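Local coordinates for envelopment polyprotein (Bovine Schmallenberg virus BH80/Germany/2011, PDB 7A56) that probably drives fusion of viral and host membranes during entry, as the class II fusion glycoprotein Gc, here a trimer in its postfusion form, at residues His78-Asn90 with Leu99-Asn111. Residues are numbered along the deposited sequence; the frame is centred on the assembly and turned at random.
Sequences HIPAINGLSAGIN and LFSIIIYVRRVIN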
loop_
_atom_site.group_PDB
_atom_site.type_symbol
_atom_site.label_atom_id
_atom_site.label_comp_id
_atom_site.label_asym_id
_atom_site.label_seq_id
_atom_site.Cartn_x
_atom_site.Cartn_y
_atom_site.Cartn_z
ATOM N N HIS A 78 -8.633 19.520 -18.469
ATOM C CA HIS A 78 -8.668 18.320 -17.629
ATOM C C HIS A 78 -9.126 18.711 -16.235
ATOM O O HIS A 78 -8.984 19.872 -15.820
ATOM C CB HIS A 78 -7.296 17.638 -17.536
ATOM C CG HIS A 78 -6.173 18.598 -17.266
ATOM N ND1 HIS A 78 -5.359 19.107 -18.266
ATOM C CD2 HIS A 78 -5.766 19.193 -16.123
ATOM C CE1 HIS A 78 -4.496 19.962 -17.747
ATOM N NE2 HIS A 78 -4.719 20.035 -16.448
ATOM N N ILE A 79 -9.602 17.709 -15.477
ATOM C CA ILE A 79 -10.096 17.926 -14.134
ATOM C C ILE A 79 -9.748 16.697 -13.297
ATOM O O ILE A 79 -9.828 15.575 -13.816
ATOM C CB ILE A 79 -11.625 18.173 -14.105
ATOM C CG1 ILE A 79 -12.158 18.334 -12.682
ATOM C CG2 ILE A 79 -12.417 17.087 -14.834
ATOM C CD1 ILE A 79 -13.609 18.797 -12.643
ATOM N N PRO A 80 -9.328 16.876 -12.037
ATOM C CA PRO A 80 -9.027 15.703 -11.177
ATOM C C PRO A 80 -10.218 14.788 -11.045
ATOM O O PRO A 80 -11.349 15.258 -10.885
ATOM C CB PRO A 80 -8.686 16.334 -9.819
ATOM C CG PRO A 80 -8.101 17.716 -10.229
ATOM C CD PRO A 80 -8.984 18.163 -11.382
ATOM N N ALA A 81 -9.950 13.466 -11.017
ATOM C CA ALA A 81 -11.028 12.499 -10.799
ATOM C C ALA A 81 -11.299 12.498 -9.300
ATOM O O ALA A 81 -10.799 11.647 -8.563
ATOM C CB ALA A 81 -10.651 11.112 -11.314
ATOM N N ILE A 82 -12.073 13.501 -8.846
ATOM C CA ILE A 82 -12.374 13.708 -7.429
ATOM C C ILE A 82 -13.884 13.745 -7.262
ATOM O O ILE A 82 -14.571 14.454 -7.983
ATOM C CB ILE A 82 -11.724 14.999 -6.876
ATOM C CG1 ILE A 82 -10.224 14.777 -6.752
ATOM C CG2 ILE A 82 -12.352 15.400 -5.493
ATOM C CD1 ILE A 82 -9.400 16.048 -6.369
ATOM N N ASN A 83 -14.401 12.971 -6.310
ATOM C CA ASN A 83 -15.858 12.890 -6.117
ATOM C C ASN A 83 -16.516 14.256 -5.850
ATOM O O ASN A 83 -16.190 14.940 -4.879
ATOM C CB ASN A 83 -16.123 11.924 -4.951
ATOM C CG ASN A 83 -17.596 11.648 -4.775
ATOM O OD1 ASN A 83 -18.202 10.895 -5.522
ATOM N ND2 ASN A 83 -18.175 12.280 -3.795
ATOM N N GLY A 84 -17.521 14.612 -6.670
ATOM C CA GLY A 84 -18.262 15.846 -6.535
ATOM C C GLY A 84 -17.684 17.039 -7.301
ATOM O O GLY A 84 -18.352 18.061 -7.405
ATOM N N LEU A 85 -16.458 16.966 -7.769
ATOM C CA LEU A 85 -15.822 18.161 -8.357
ATOM C C LEU A 85 -16.351 18.453 -9.753
ATOM O O LEU A 85 -16.625 17.537 -10.531
ATOM C CB LEU A 85 -14.302 17.944 -8.429
ATOM C CG LEU A 85 -13.400 19.172 -8.729
ATOM C CD1 LEU A 85 -13.481 20.171 -7.640
ATOM C CD2 LEU A 85 -11.947 18.628 -8.835
ATOM N N SER A 86 -16.406 19.743 -10.115
ATOM C CA SER A 86 -16.811 20.074 -11.486
ATOM C C SER A 86 -16.080 21.325 -11.971
ATOM O O SER A 86 -15.564 22.131 -11.175
ATOM C CB SER A 86 -18.337 20.266 -11.633
ATOM O OG SER A 86 -18.902 21.341 -10.895
ATOM N N ALA A 87 -16.046 21.480 -13.313
ATOM C CA ALA A 87 -15.356 22.579 -14.005
ATOM C C ALA A 87 -16.325 23.206 -14.992
ATOM O O ALA A 87 -17.161 22.490 -15.560
ATOM C CB ALA A 87 -14.119 22.075 -14.815
ATOM N N GLY A 88 -16.241 24.527 -15.214
ATOM C CA GLY A 88 -17.179 25.208 -16.106
ATOM C C GLY A 88 -16.517 25.637 -17.398
ATOM O O GLY A 88 -15.350 26.029 -17.397
ATOM N N ILE A 89 -17.251 25.517 -18.507
ATOM C CA ILE A 89 -16.839 26.051 -19.812
ATOM C C ILE A 89 -17.954 26.918 -20.316
ATOM O O ILE A 89 -19.077 26.441 -20.504
ATOM C CB ILE A 89 -16.519 24.971 -20.854
ATOM C CG1 ILE A 89 -15.439 24.024 -20.331
ATOM C CG2 ILE A 89 -16.074 25.622 -22.220
ATOM C CD1 ILE A 89 -14.031 24.594 -20.455
ATOM N N ASN A 90 -17.636 28.179 -20.591
ATOM C CA ASN A 90 -18.561 29.101 -21.228
ATOM C C ASN A 90 -18.400 29.092 -22.756
ATOM O O ASN A 90 -17.279 29.110 -23.286
ATOM C CB ASN A 90 -18.323 30.491 -20.650
ATOM C CG ASN A 90 -19.215 31.532 -21.258
ATOM O OD1 ASN A 90 -20.447 31.456 -21.150
ATOM N ND2 ASN A 90 -18.604 32.539 -21.873
ATOM N N LEU A 99 -23.286 32.452 -24.771
ATOM C CA LEU A 99 -24.468 31.699 -25.170
ATOM C C LEU A 99 -24.911 30.763 -24.056
ATOM O O LEU A 99 -26.032 30.890 -23.549
ATOM C CB LEU A 99 -24.182 30.898 -26.449
ATOM C CG LEU A 99 -23.875 31.648 -27.757
ATOM C CD1 LEU A 99 -23.014 30.789 -28.641
ATOM C CD2 LEU A 99 -25.164 31.996 -28.490
ATOM N N PHE A 100 -24.058 29.824 -23.652
ATOM C CA PHE A 100 -24.470 28.948 -22.553
ATOM C C PHE A 100 -23.230 28.303 -21.977
ATOM O O PHE A 100 -22.120 28.538 -22.449
ATOM C CB PHE A 100 -25.511 27.891 -22.980
ATOM C CG PHE A 100 -25.025 26.946 -24.060
ATOM C CD1 PHE A 100 -25.173 27.288 -25.394
ATOM C CD2 PHE A 100 -24.475 25.712 -23.734
ATOM C CE1 PHE A 100 -24.744 26.461 -26.395
ATOM C CE2 PHE A 100 -24.005 24.854 -24.740
ATOM C CZ PHE A 100 -24.164 25.233 -26.085
ATOM N N SER A 101 -23.430 27.438 -20.974
ATOM C CA SER A 101 -22.318 26.803 -20.289
ATOM C C SER A 101 -22.449 25.280 -20.351
ATOM O O SER A 101 -23.560 24.731 -20.412
ATOM C CB SER A 101 -22.240 27.268 -18.842
ATOM O OG SER A 101 -23.246 26.614 -18.105
ATOM N N ILE A 102 -21.290 24.626 -20.436
ATOM C CA ILE A 102 -21.147 23.178 -20.305
ATOM C C ILE A 102 -20.291 22.955 -19.076
ATOM O O ILE A 102 -19.200 23.531 -18.970
ATOM C CB ILE A 102 -20.489 22.561 -21.552
ATOM C CG1 ILE A 102 -21.365 22.786 -22.808
ATOM C CG2 ILE A 102 -20.210 21.095 -21.371
ATOM C CD1 ILE A 102 -20.738 22.259 -24.109
ATOM N N ILE A 103 -20.757 22.099 -18.174
ATOM C CA ILE A 103 -20.031 21.761 -16.949
ATOM C C ILE A 103 -19.566 20.316 -17.072
ATOM O O ILE A 103 -20.346 19.445 -17.481
ATOM C CB ILE A 103 -20.936 21.992 -15.728
ATOM C CG1 ILE A 103 -21.143 23.514 -15.524
ATOM C CG2 ILE A 103 -20.395 21.337 -14.417
ATOM C CD1 ILE A 103 -22.365 23.813 -14.612
ATOM N N ILE A 104 -18.283 20.071 -16.809
ATOM C CA ILE A 104 -17.764 18.710 -16.707
ATOM C C ILE A 104 -17.782 18.306 -15.227
ATOM O O ILE A 104 -17.098 18.924 -14.396
ATOM C CB ILE A 104 -16.342 18.604 -17.280
ATOM C CG1 ILE A 104 -16.237 19.205 -18.704
ATOM C CG2 ILE A 104 -15.774 17.154 -17.129
ATOM C CD1 ILE A 104 -17.124 18.442 -19.729
ATOM N N TYR A 105 -18.582 17.289 -14.880
ATOM C CA TYR A 105 -18.925 17.069 -13.463
ATOM C C TYR A 105 -18.534 15.639 -13.100
ATOM O O TYR A 105 -19.027 14.693 -13.726
ATOM C CB TYR A 105 -20.423 17.370 -13.261
ATOM C CG TYR A 105 -21.078 16.770 -12.016
ATOM C CD1 TYR A 105 -20.423 16.746 -10.804
ATOM C CD2 TYR A 105 -22.359 16.267 -12.074
ATOM C CE1 TYR A 105 -21.037 16.167 -9.644
ATOM C CE2 TYR A 105 -22.991 15.707 -10.957
ATOM C CZ TYR A 105 -22.327 15.668 -9.759
ATOM O OH TYR A 105 -22.980 15.128 -8.715
ATOM N N VAL A 106 -17.662 15.476 -12.097
ATOM C CA VAL A 106 -17.231 14.121 -11.653
ATOM C C VAL A 106 -18.261 13.662 -10.615
ATOM O O VAL A 106 -18.207 13.994 -9.431
ATOM C CB VAL A 106 -15.800 14.118 -11.139
ATOM C CG1 VAL A 106 -15.306 12.649 -10.801
ATOM C CG2 VAL A 106 -14.866 14.758 -12.162
ATOM N N ARG A 107 -19.266 12.929 -11.080
ATOM C CA ARG A 107 -20.414 12.687 -10.231
ATOM C C ARG A 107 -20.114 11.655 -9.142
ATOM O O ARG A 107 -20.637 11.770 -8.046
ATOM C CB ARG A 107 -21.607 12.232 -11.056
ATOM C CG ARG A 107 -22.847 11.975 -10.164
ATOM C CD ARG A 107 -24.132 12.010 -10.911
ATOM N NE ARG A 107 -25.201 11.456 -10.090
ATOM C CZ ARG A 107 -25.905 12.107 -9.169
ATOM N NH1 ARG A 107 -25.680 13.411 -8.900
ATOM N NH2 ARG A 107 -26.856 11.423 -8.511
ATOM N N ARG A 108 -19.287 10.665 -9.427
ATOM C CA ARG A 108 -18.966 9.698 -8.363
ATOM C C ARG A 108 -17.532 9.228 -8.511
ATOM O O ARG A 108 -17.053 8.969 -9.622
ATOM C CB ARG A 108 -19.957 8.534 -8.396
ATOM C CG ARG A 108 -19.616 7.407 -7.358
ATOM C CD ARG A 108 -20.730 6.316 -7.425
ATOM N NE ARG A 108 -20.631 5.570 -8.687
ATOM C CZ ARG A 108 -21.529 5.609 -9.670
ATOM N NH1 ARG A 108 -22.626 6.342 -9.544
ATOM N NH2 ARG A 108 -21.328 4.889 -10.776
ATOM N N VAL A 109 -16.811 9.183 -7.388
ATOM C CA VAL A 109 -15.524 8.502 -7.316
ATOM C C VAL A 109 -15.535 7.720 -6.009
ATOM O O VAL A 109 -15.651 8.322 -4.933
ATOM C CB VAL A 109 -14.318 9.444 -7.299
ATOM C CG1 VAL A 109 -13.077 8.599 -7.090
ATOM C CG2 VAL A 109 -14.183 10.286 -8.637
ATOM N N ILE A 110 -15.401 6.406 -6.094
ATOM C CA ILE A 110 -15.180 5.588 -4.871
ATOM C C ILE A 110 -14.293 4.404 -5.224
ATOM O O ILE A 110 -14.219 3.990 -6.385
ATOM C CB ILE A 110 -16.464 5.033 -4.258
ATOM C CG1 ILE A 110 -17.124 4.137 -5.268
ATOM C CG2 ILE A 110 -17.404 6.132 -3.806
ATOM C CD1 ILE A 110 -17.989 3.136 -4.602
ATOM N N ASN A 111 -13.592 3.858 -4.220
ATOM C CA ASN A 111 -12.929 2.584 -4.446
ATOM C C ASN A 111 -13.769 1.507 -3.738
ATOM O O ASN A 111 -14.521 1.794 -2.803
ATOM C CB ASN A 111 -11.462 2.585 -3.939
ATOM C CG ASN A 111 -10.467 3.236 -4.930
ATOM O OD1 ASN A 111 -10.704 3.262 -6.126
ATOM N ND2 ASN A 111 -9.337 3.700 -4.422
#
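Ala87 and Ile104 face each other as a hydrogen-bonded antiparallel pair, Ala87 N to Ile104 O at 3.0 Å and Ile104 N to Ala87 O at 2.9 Å. They belong to the beta hairpin of strands 86-92 and 98-134, which strand 78-80 enters through the turn at 82-85. Ile89 and Ile102 repeat the two-way pairing; the short axes of 86-90 and 99-111 lie at 164°, close to antiparallel. Beyond Ser86 the pairing continues into the turn, where Val106 N meets Leu85 O at 2.8 Å in a nearly straight bond and Gly84 N reaches Val106 O.

Past that point a side chain takes over from the backbone. Asn83 carries its CG opposite the backbone N (chi1 -173°), which brings OD1 to Val109 N at 2.9 Å; the N-H arrives in the amide plane, on a lone pair. The bond ties the type II turn Ile82-Leu85 to the strand just after the classic bulge at Arg107 and Arg108.

Side chains of 99-111 also meet carbonyl oxygens of 80-85. Val106 points at the turn, its CB and CG1 both 3.4 Å from Ile82 O and its CG2 toward Pro80 O and Leu85 O. Val109 CG2 rests on Ala81 O at 3.6 Å. The apolar contacts belong to Ile79, which lies slantwise over Ile104, CG2 to CG2 at 4.1 Å, and reaches Val106 CG2 with its CD1. On the other face of the hairpin, Ser86 CB touches both Ile103 CG2 (3.6 Å) and Tyr105 CB, and Leu85 O approaches the Tyr105 ring at its edge, in plane.

Arg108 pairs with Asp199 and Glu201 beyond the hairpin, and Ile102 and Ile104 touch Ile204 of strand 197-206. Ile79 and Ala87 pack on strand 335-343, while Pro80, Ile82 and Leu85 abut Val217 and Leu218 of the second subunit, placing the turn at the trimer interface.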